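Long-range contacts in DNA polymerase III beta subunit (Streptococcus pyogenes, PDB 2AVT), which probably encircles DNA as a ring-shaped dimer and tethers the replicative polymerase to its template, as sliding processivity factors of bacteria do: residues A74-I85 and I113-Y123; A14-S23 and L45-N56. All blocks are in the same frame, centred on the assembly; numbering follows the deposited sequence.

Overall arrangement
Both contacts lie in the N-terminal domain, on the same side of the chain's centre, with their own centres about 14 Å apart. They follow in series: contact 2, residues 14-23 with 45-56, closes before contact 1, residues 74-85 with 113-123, opens. One antiparallel sheet serves both, since strands 42-48 and 52-59 lie under helix 8-18 while strand 73-78 is its outermost strand at one end. Helices 8-18 and 79-88 meet where Asn16 touches Ile83, and just past the first helix Ile22 packs on Ala79. Contact 2 is internal to the subunit; contact 1 reaches the dimer interface, where strand 111-116 pairs with a strand of the second subunit, closing the ring.

Contact 1 of 2, residues A74-I85 and I113-Y123; sequences AILLEASFFINI and ITLKGKDVDQY
Leu76 and Lys118 form a single antiparallel hydrogen-bonded pair, joining edge strand 73-78 to the chain that leaves strand 111-116 in the N-terminal domain of this ring-forming processivity factor. Leu76 N donates to Lys118 O at 2.9 Å, and Lys118 N returns a bond to Leu76 O at 2.8 Å. Farther along, helix 79-85 and strand 113-116 run nearly antiparallel, their axes 10.9 Å apart. Gly117 lets the backbones close up: its CA lies 3.1 Å from Leu76 O. Leu76 crosses Val120 and Tyr123 at a slant, its CD1 4.0 Å from Tyr123 CB, while Tyr123 OH bonds to Ser48. At the helix, Leu115 is the shared partner: CD1 meets the edge of the Phe82 ring in its plane, and CD2 touches Phe81. With CG anti to the backbone N (chi1 178°) the Phe82 ring is carried to Leu115, and chi2 near 60° gives it an edge to meet. Ile113 and Leu115 also pair with a strand of the second subunit. Glu78 OE1 bonds to Ser32, leaving OE2 in a long salt bridge to Lys118 NZ. Ile85 and Leu115 meet tip to tip, with Ile85 CD1 a tight 3.3 Å from Leu115 CD2.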
loop_
_atom_site.group_PDB
_atom_site.type_symbol
_atom_site.label_atom_id
_atom_site.label_comp_id
_atom_site.label_asym_id
_atom_site.label_seq_id
_atom_site.Cartn_x
_atom_site.Cartn_y
_atom_site.Cartn_z
ATOM N N ALA A 74 33.611 0.548 13.316
ATOM C CA ALA A 74 32.712 1.361 12.516
ATOM C C ALA A 74 32.660 0.810 11.091
ATOM O O ALA A 74 33.687 0.456 10.512
ATOM C CB ALA A 74 33.180 2.808 12.523
ATOM N N ILE A 75 31.462 0.726 10.527
ATOM C CA ILE A 75 31.314 0.190 9.183
ATOM C C ILE A 75 30.074 0.731 8.498
ATOM O O ILE A 75 29.142 1.183 9.167
ATOM C CB ILE A 75 31.239 -1.370 9.214
ATOM C CG1 ILE A 75 31.378 -1.938 7.801
ATOM C CG2 ILE A 75 29.905 -1.836 9.801
ATOM C CD1 ILE A 75 31.313 -3.455 7.755
ATOM N N LEU A 76 30.087 0.700 7.165
ATOM C CA LEU A 76 28.971 1.133 6.332
ATOM C C LEU A 76 28.407 -0.082 5.573
ATOM O O LEU A 76 29.160 -0.876 5.008
ATOM C CB LEU A 76 29.427 2.174 5.301
ATOM C CG LEU A 76 30.143 3.457 5.747
ATOM C CD1 LEU A 76 30.417 4.329 4.515
ATOM C CD2 LEU A 76 29.270 4.211 6.746
ATOM N N LEU A 77 27.085 -0.197 5.536
ATOM C CA LEU A 77 26.406 -1.292 4.852
ATOM C C LEU A 77 25.215 -0.695 4.108
ATOM O O LEU A 77 24.656 0.312 4.557
ATOM C CB LEU A 77 25.904 -2.325 5.882
ATOM C CG LEU A 77 26.959 -3.057 6.716
ATOM C CD1 LEU A 77 26.315 -3.800 7.895
ATOM C CD2 LEU A 77 27.705 -4.024 5.813
ATOM N N GLU A 78 24.831 -1.280 2.972
ATOM C CA GLU A 78 23.672 -0.759 2.241
ATOM C C GLU A 78 22.495 -0.910 3.188
ATOM O O GLU A 78 22.175 -2.017 3.617
ATOM C CB GLU A 78 23.412 -1.558 0.961
ATOM C CG GLU A 78 24.416 -1.318 -0.149
ATOM C CD GLU A 78 24.441 0.128 -0.604
ATOM O OE1 GLU A 78 23.358 0.734 -0.710
ATOM O OE2 GLU A 78 25.541 0.651 -0.870
ATOM N N ALA A 79 21.848 0.203 3.511
ATOM C CA ALA A 79 20.735 0.211 4.458
ATOM C C ALA A 79 19.550 -0.738 4.233
ATOM O O ALA A 79 19.304 -1.626 5.048
ATOM C CB ALA A 79 20.224 1.624 4.617
ATOM N N SER A 80 18.786 -0.523 3.167
ATOM C CA SER A 80 17.622 -1.361 2.892
ATOM C C SER A 80 17.978 -2.838 2.846
ATOM O O SER A 80 17.257 -3.684 3.371
ATOM C CB SER A 80 16.972 -0.949 1.571
ATOM O OG SER A 80 16.291 0.277 1.732
ATOM N N PHE A 81 19.105 -3.138 2.220
ATOM C CA PHE A 81 19.563 -4.508 2.106
ATOM C C PHE A 81 19.915 -5.089 3.490
ATOM O O PHE A 81 19.496 -6.197 3.841
ATOM C CB PHE A 81 20.768 -4.530 1.166
ATOM C CG PHE A 81 21.369 -5.890 0.973
ATOM C CD1 PHE A 81 20.625 -6.925 0.438
ATOM C CD2 PHE A 81 22.688 -6.128 1.319
ATOM C CE1 PHE A 81 21.187 -8.176 0.252
ATOM C CE2 PHE A 81 23.251 -7.375 1.136
ATOM C CZ PHE A 81 22.495 -8.399 0.600
ATOM N N PHE A 82 20.663 -4.332 4.283
ATOM C CA PHE A 82 21.065 -4.799 5.602
ATOM C C PHE A 82 19.870 -5.067 6.496
ATOM O O PHE A 82 19.814 -6.084 7.194
ATOM C CB PHE A 82 21.971 -3.770 6.279
ATOM C CG PHE A 82 22.381 -4.155 7.669
ATOM C CD1 PHE A 82 23.090 -5.326 7.893
ATOM C CD2 PHE A 82 22.074 -3.340 8.749
ATOM C CE1 PHE A 82 23.493 -5.675 9.178
ATOM C CE2 PHE A 82 22.471 -3.684 10.034
ATOM C CZ PHE A 82 23.184 -4.853 10.247
ATOM N N ILE A 83 18.917 -4.139 6.480
ATOM C CA ILE A 83 17.717 -4.262 7.288
ATOM C C ILE A 83 16.863 -5.458 6.882
ATOM O O ILE A 83 16.321 -6.140 7.752
ATOM C CB ILE A 83 16.876 -2.974 7.223
ATOM C CG1 ILE A 83 17.666 -1.823 7.848
ATOM C CG2 ILE A 83 15.553 -3.181 7.912
ATOM C CD1 ILE A 83 16.958 -0.460 7.745
ATOM N N ASN A 84 16.719 -5.710 5.580
ATOM C CA ASN A 84 15.947 -6.884 5.142
ATOM C C ASN A 84 16.642 -8.166 5.636
ATOM O O ASN A 84 15.989 -9.129 6.030
ATOM C CB ASN A 84 15.824 -6.949 3.611
ATOM C CG ASN A 84 14.969 -5.835 3.046
ATOM O OD1 ASN A 84 14.000 -5.404 3.670
ATOM N ND2 ASN A 84 15.313 -5.376 1.855
ATOM N N ILE A 85 17.967 -8.181 5.605
ATOM C CA ILE A 85 18.698 -9.354 6.082
ATOM C C ILE A 85 18.452 -9.579 7.583
ATOM O O ILE A 85 18.058 -10.678 7.998
ATOM C CB ILE A 85 20.197 -9.213 5.808
ATOM C CG1 ILE A 85 20.460 -9.505 4.331
ATOM C CG2 ILE A 85 20.994 -10.185 6.676
ATOM C CD1 ILE A 85 21.718 -8.905 3.827
ATOM N N ILE A 113 25.272 -15.372 7.807
ATOM C CA ILE A 113 25.259 -14.519 6.617
ATOM C C ILE A 113 26.379 -13.488 6.682
ATOM O O ILE A 113 26.461 -12.698 7.628
ATOM C CB ILE A 113 23.895 -13.782 6.483
ATOM C CG1 ILE A 113 22.780 -14.806 6.254
ATOM C CG2 ILE A 113 23.945 -12.771 5.323
ATOM C CD1 ILE A 113 21.374 -14.246 6.395
ATOM N N THR A 114 27.255 -13.508 5.686
ATOM C CA THR A 114 28.358 -12.559 5.645
ATOM C C THR A 114 28.061 -11.489 4.604
ATOM O O THR A 114 27.670 -11.803 3.479
ATOM C CB THR A 114 29.673 -13.267 5.294
ATOM O OG1 THR A 114 29.862 -14.362 6.196
ATOM C CG2 THR A 114 30.860 -12.303 5.401
ATOM N N LEU A 115 28.237 -10.225 4.987
ATOM C CA LEU A 115 27.982 -9.101 4.086
ATOM C C LEU A 115 29.221 -8.244 3.868
ATOM O O LEU A 115 30.022 -8.050 4.786
ATOM C CB LEU A 115 26.879 -8.208 4.647
ATOM C CG LEU A 115 25.571 -8.903 4.998
ATOM C CD1 LEU A 115 24.646 -7.910 5.669
ATOM C CD2 LEU A 115 24.946 -9.504 3.732
ATOM N N LYS A 116 29.378 -7.730 2.652
ATOM C CA LYS A 116 30.514 -6.865 2.354
ATOM C C LYS A 116 30.089 -5.431 2.644
ATOM O O LYS A 116 28.993 -5.004 2.259
ATOM C CB LYS A 116 30.944 -7.016 0.885
ATOM C CG LYS A 116 32.032 -6.039 0.426
ATOM C CD LYS A 116 33.211 -5.989 1.396
ATOM C CE LYS A 116 34.542 -6.098 0.666
ATOM N NZ LYS A 116 34.642 -5.123 -0.454
ATOM N N GLY A 117 30.946 -4.696 3.343
ATOM C CA GLY A 117 30.633 -3.313 3.664
ATOM C C GLY A 117 31.736 -2.353 3.244
ATOM O O GLY A 117 32.642 -2.715 2.501
ATOM N N LYS A 118 31.669 -1.119 3.721
ATOM C CA LYS A 118 32.683 -0.137 3.361
ATOM C C LYS A 118 33.211 0.584 4.579
ATOM O O LYS A 118 32.539 0.659 5.611
ATOM C CB LYS A 118 32.109 0.896 2.391
ATOM C CG LYS A 118 31.663 0.345 1.045
ATOM C CD LYS A 118 31.275 1.488 0.117
ATOM C CE LYS A 118 30.808 0.990 -1.247
ATOM N NZ LYS A 118 29.493 0.311 -1.158
ATOM N N ASP A 119 34.421 1.116 4.441
ATOM C CA ASP A 119 35.080 1.869 5.501
ATOM C C ASP A 119 34.270 3.143 5.740
ATOM O O ASP A 119 33.843 3.796 4.791
ATOM C CB ASP A 119 36.496 2.240 5.062
ATOM C CG ASP A 119 37.340 2.756 6.200
ATOM O OD1 ASP A 119 36.995 3.806 6.792
ATOM O OD2 ASP A 119 38.350 2.094 6.508
ATOM N N VAL A 120 34.068 3.497 7.003
ATOM C CA VAL A 120 33.286 4.687 7.336
ATOM C C VAL A 120 33.876 6.006 6.847
ATOM O O VAL A 120 33.152 6.988 6.742
ATOM C CB VAL A 120 33.047 4.810 8.860
ATOM C CG1 VAL A 120 32.131 3.695 9.335
ATOM C CG2 VAL A 120 34.378 4.778 9.598
ATOM N N ASP A 121 35.173 6.047 6.556
ATOM C CA ASP A 121 35.764 7.293 6.085
ATOM C C ASP A 121 35.162 7.726 4.754
ATOM O O ASP A 121 35.389 8.843 4.299
ATOM C CB ASP A 121 37.288 7.184 5.960
ATOM C CG ASP A 121 37.727 6.024 5.091
ATOM O OD1 ASP A 121 37.149 5.838 4.000
ATOM O OD2 ASP A 121 38.670 5.304 5.501
ATOM N N GLN A 122 34.378 6.852 4.135
ATOM C CA GLN A 122 33.742 7.202 2.869
ATOM C C GLN A 122 32.460 8.006 3.106
ATOM O O GLN A 122 31.920 8.619 2.185
ATOM C CB GLN A 122 33.423 5.936 2.061
ATOM C CG GLN A 122 34.663 5.147 1.659
ATOM C CD GLN A 122 34.366 4.007 0.700
ATOM O OE1 GLN A 122 33.556 4.146 -0.216
ATOM N NE2 GLN A 122 35.044 2.880 0.890
ATOM N N TYR A 123 31.990 8.013 4.351
ATOM C CA TYR A 123 30.761 8.718 4.714
ATOM C C TYR A 123 31.019 10.189 5.075
ATOM O O TYR A 123 31.998 10.503 5.731
ATOM C CB TYR A 123 30.104 8.021 5.910
ATOM C CG TYR A 123 28.617 8.232 5.988
ATOM C CD1 TYR A 123 27.752 7.553 5.131
ATOM C CD2 TYR A 123 28.077 9.144 6.884
ATOM C CE1 TYR A 123 26.387 7.777 5.164
ATOM C CE2 TYR A 123 26.724 9.380 6.924
ATOM C CZ TYR A 123 25.881 8.696 6.061
ATOM O OH TYR A 123 24.539 8.963 6.092
HETATM O O HOH W 1 35.268 1.787 8.862
HETATM O O HOH W 2 26.624 -3.467 2.105
HETATM O O HOH W 3 27.910 0.538 1.676
#

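Contact 2 of 2, residues A14-S23 and L45-N56; sequences ALNTTKRAIS and LTGSNGQISIEN
Helix 8-18 and the short turn after it pack on a beta hairpin, strands 45-48 and 52-56, in the helix-on-sheet layer of the N-terminal domain. The segment 14-18 runs 25° from strand 45-48, their axes 8.4 Å apart. Ala21 CB rests on the face of the hairpin, 3.5 Å from both Gly47 O and Ile54 CG1, with Ile52 CG1 beside it. Gly47 leaves room for Ile22 CG1, 3.7 Å from Gly47 CA. Thr18 straddles the hairpin, setting CG2 over Gly47 N and OG1 against the CB atoms of Leu45 and Asn56. With OG1 beside its own backbone N (chi1 -53°), the hydroxyl reaches back to Ala14 O at 2.9 Å; Thr18 N approaches that oxygen from the opposite face. Asn56 ND2 adds a weak bond to Ala14 O at 3.3 Å. At the hairpin end, Asn49 OD1 accepts from Gln51 N and from Ile52 N, the latter at 2.9 Å and nearly straight (171°), while a water joins Asn49 ND2 to Arg20 O. Arg20 turns away to a salt bridge with Glu210. Helix laid on an antiparallel hairpin, here with the Asn49 Asx turn at its end, is typical of bacterial sliding processivity rings.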
loop_
_atom_site.group_PDB
_atom_site.type_symbol
_atom_site.label_atom_id
_atom_site.label_comp_id
_atom_site.label_asym_id
_atom_site.label_seq_id
_atom_site.Cartn_x
_atom_site.Cartn_y
_atom_site.Cartn_z
ATOM N N ALA A 14 15.240 0.126 15.905
ATOM C CA ALA A 14 16.190 1.230 15.785
ATOM C C ALA A 14 16.650 1.452 14.337
ATOM O O ALA A 14 16.888 2.584 13.923
ATOM C CB ALA A 14 17.406 0.974 16.680
ATOM N N LEU A 15 16.792 0.366 13.581
ATOM C CA LEU A 15 17.211 0.451 12.187
ATOM C C LEU A 15 16.145 1.127 11.337
ATOM O O LEU A 15 16.454 1.982 10.511
ATOM C CB LEU A 15 17.503 -0.949 11.625
ATOM C CG LEU A 15 18.820 -1.586 12.071
ATOM C CD1 LEU A 15 18.860 -3.086 11.713
ATOM C CD2 LEU A 15 19.967 -0.836 11.414
ATOM N N ASN A 16 14.890 0.737 11.531
ATOM C CA ASN A 16 13.801 1.316 10.758
ATOM C C ASN A 16 13.606 2.793 11.056
ATOM O O ASN A 16 13.101 3.531 10.222
ATOM C CB ASN A 16 12.498 0.572 11.020
ATOM C CG ASN A 16 12.495 -0.815 10.417
ATOM O OD1 ASN A 16 13.266 -1.105 9.501
ATOM N ND2 ASN A 16 11.614 -1.678 10.912
ATOM N N THR A 17 13.996 3.223 12.249
ATOM C CA THR A 17 13.867 4.629 12.615
ATOM C C THR A 17 14.918 5.439 11.866
ATOM O O THR A 17 14.638 6.507 11.321
ATOM C CB THR A 17 14.103 4.840 14.114
ATOM O OG1 THR A 17 13.092 4.151 14.857
ATOM C CG2 THR A 17 14.055 6.318 14.454
ATOM N N THR A 18 16.139 4.918 11.866
ATOM C CA THR A 18 17.260 5.563 11.203
ATOM C C THR A 18 17.035 5.606 9.689
ATOM O O THR A 18 17.391 6.583 9.026
ATOM C CB THR A 18 18.567 4.799 11.493
ATOM O OG1 THR A 18 18.726 4.644 12.913
ATOM C CG2 THR A 18 19.761 5.562 10.937
ATOM N N LYS A 19 16.444 4.538 9.161
ATOM C CA LYS A 19 16.163 4.419 7.734
ATOM C C LYS A 19 15.232 5.539 7.237
ATOM O O LYS A 19 15.119 5.768 6.031
ATOM C CB LYS A 19 15.546 3.040 7.447
ATOM C CG LYS A 19 15.185 2.779 5.997
ATOM C CD LYS A 19 16.421 2.759 5.127
ATOM C CE LYS A 19 16.054 2.624 3.657
ATOM N NZ LYS A 19 15.232 3.783 3.209
ATOM N N ARG A 20 14.564 6.227 8.163
ATOM C CA ARG A 20 13.668 7.318 7.788
ATOM C C ARG A 20 14.475 8.441 7.126
ATOM O O ARG A 20 13.953 9.200 6.325
ATOM C CB ARG A 20 12.950 7.881 9.020
ATOM C CG ARG A 20 12.194 6.865 9.854
ATOM C CD ARG A 20 11.025 6.289 9.105
ATOM N NE ARG A 20 10.139 7.335 8.607
ATOM C CZ ARG A 20 8.895 7.121 8.199
ATOM N NH1 ARG A 20 8.386 5.895 8.237
ATOM N NH2 ARG A 20 8.162 8.128 7.742
ATOM N N ALA A 21 15.749 8.541 7.478
ATOM C CA ALA A 21 16.619 9.567 6.911
ATOM C C ALA A 21 17.400 9.058 5.700
ATOM O O ALA A 21 18.308 9.740 5.225
ATOM C CB ALA A 21 17.600 10.058 7.969
ATOM N N ILE A 22 17.051 7.873 5.201
ATOM C CA ILE A 22 17.756 7.296 4.058
ATOM C C ILE A 22 16.849 7.146 2.841
ATOM O O ILE A 22 15.844 6.435 2.884
ATOM C CB ILE A 22 18.384 5.927 4.441
ATOM C CG1 ILE A 22 19.317 6.122 5.645
ATOM C CG2 ILE A 22 19.180 5.353 3.265
ATOM C CD1 ILE A 22 20.122 4.884 6.037
ATOM N N SER A 23 17.211 7.845 1.764
ATOM C CA SER A 23 16.453 7.838 0.514
ATOM C C SER A 23 16.585 6.546 -0.271
ATOM O O SER A 23 17.593 5.855 -0.189
ATOM C CB SER A 23 16.902 8.991 -0.396
ATOM O OG SER A 23 16.463 10.246 0.083
ATOM N N LEU A 45 23.657 4.292 15.207
ATOM C CA LEU A 45 23.263 4.151 13.805
ATOM C C LEU A 45 23.047 5.525 13.195
ATOM O O LEU A 45 22.355 6.370 13.784
ATOM C CB LEU A 45 21.967 3.345 13.714
ATOM C CG LEU A 45 21.985 2.020 14.481
ATOM C CD1 LEU A 45 20.622 1.335 14.357
ATOM C CD2 LEU A 45 23.074 1.115 13.919
ATOM N N THR A 46 23.636 5.753 12.021
ATOM C CA THR A 46 23.496 7.041 11.342
ATOM C C THR A 46 23.015 6.889 9.902
ATOM O O THR A 46 23.493 6.025 9.159
ATOM C CB THR A 46 24.834 7.826 11.304
ATOM O OG1 THR A 46 25.305 8.058 12.636
ATOM C CG2 THR A 46 24.640 9.166 10.599
ATOM N N GLY A 47 22.061 7.733 9.533
ATOM C CA GLY A 47 21.512 7.735 8.189
ATOM C C GLY A 47 21.278 9.183 7.784
ATOM O O GLY A 47 21.017 10.036 8.652
ATOM N N SER A 48 21.395 9.479 6.489
ATOM C CA SER A 48 21.170 10.834 5.981
ATOM C C SER A 48 20.858 10.814 4.494
ATOM O O SER A 48 21.280 9.905 3.769
ATOM C CB SER A 48 22.379 11.740 6.244
ATOM O OG SER A 48 23.524 11.270 5.567
ATOM N N ASN A 49 20.117 11.824 4.048
ATOM C CA ASN A 49 19.703 11.924 2.652
ATOM C C ASN A 49 19.970 13.308 2.066
ATOM O O ASN A 49 19.353 13.679 1.073
ATOM C CB ASN A 49 18.210 11.624 2.534
ATOM C CG ASN A 49 17.341 12.650 3.280
ATOM O OD1 ASN A 49 17.833 13.664 3.764
ATOM N ND2 ASN A 49 16.054 12.380 3.360
ATOM N N GLY A 50 20.870 14.065 2.688
ATOM C CA GLY A 50 21.175 15.395 2.188
ATOM C C GLY A 50 20.289 16.492 2.766
ATOM O O GLY A 50 20.655 17.665 2.738
ATOM N N GLN A 51 19.123 16.117 3.285
ATOM C CA GLN A 51 18.198 17.084 3.876
ATOM C C GLN A 51 18.204 16.889 5.396
ATOM O O GLN A 51 18.344 17.857 6.155
ATOM C CB GLN A 51 16.787 16.873 3.321
ATOM C CG GLN A 51 15.839 18.062 3.488
ATOM C CD GLN A 51 16.168 19.213 2.548
ATOM O OE1 GLN A 51 16.184 19.048 1.329
ATOM N NE2 GLN A 51 16.427 20.383 3.108
ATOM N N ILE A 52 18.047 15.637 5.834
ATOM C CA ILE A 52 18.073 15.312 7.259
ATOM C C ILE A 52 19.111 14.235 7.543
ATOM O O ILE A 52 19.569 13.530 6.632
ATOM C CB ILE A 52 16.703 14.791 7.783
ATOM C CG1 ILE A 52 16.315 13.503 7.064
ATOM C CG2 ILE A 52 15.618 15.843 7.584
ATOM C CD1 ILE A 52 14.969 12.943 7.495
ATOM N N SER A 53 19.487 14.135 8.812
ATOM C CA SER A 53 20.430 13.138 9.285
ATOM C C SER A 53 19.901 12.663 10.630
ATOM O O SER A 53 19.480 13.478 11.468
ATOM C CB SER A 53 21.827 13.724 9.489
ATOM O OG SER A 53 22.404 14.130 8.260
ATOM N N ILE A 54 19.912 11.353 10.830
ATOM C CA ILE A 54 19.459 10.765 12.083
ATOM C C ILE A 54 20.564 9.927 12.706
ATOM O O ILE A 54 21.109 9.035 12.055
ATOM C CB ILE A 54 18.236 9.856 11.873
ATOM C CG1 ILE A 54 17.041 10.690 11.410
ATOM C CG2 ILE A 54 17.879 9.135 13.177
ATOM C CD1 ILE A 54 15.831 9.857 11.084
ATOM N N GLU A 55 20.916 10.247 13.950
ATOM C CA GLU A 55 21.918 9.496 14.705
ATOM C C GLU A 55 21.139 8.880 15.858
ATOM O O GLU A 55 20.702 9.576 16.779
ATOM C CB GLU A 55 23.036 10.402 15.225
ATOM C CG GLU A 55 24.111 10.694 14.186
ATOM C CD GLU A 55 25.246 11.552 14.719
ATOM O OE1 GLU A 55 25.722 11.347 15.835
ATOM O OE2 GLU A 55 25.701 12.506 13.907
ATOM N N ASN A 56 20.949 7.570 15.785
ATOM C CA ASN A 56 20.173 6.850 16.782
ATOM C C ASN A 56 21.054 5.837 17.498
ATOM O O ASN A 56 21.633 4.931 16.886
ATOM C CB ASN A 56 18.980 6.180 16.088
ATOM C CG ASN A 56 18.033 5.490 17.063
ATOM O OD1 ASN A 56 18.045 5.754 18.267
ATOM N ND2 ASN A 56 17.191 4.614 16.535
HETATM O O HOH W 4 14.605 9.766 3.229
HETATM O O HOH W 5 19.730 8.963 1.576
#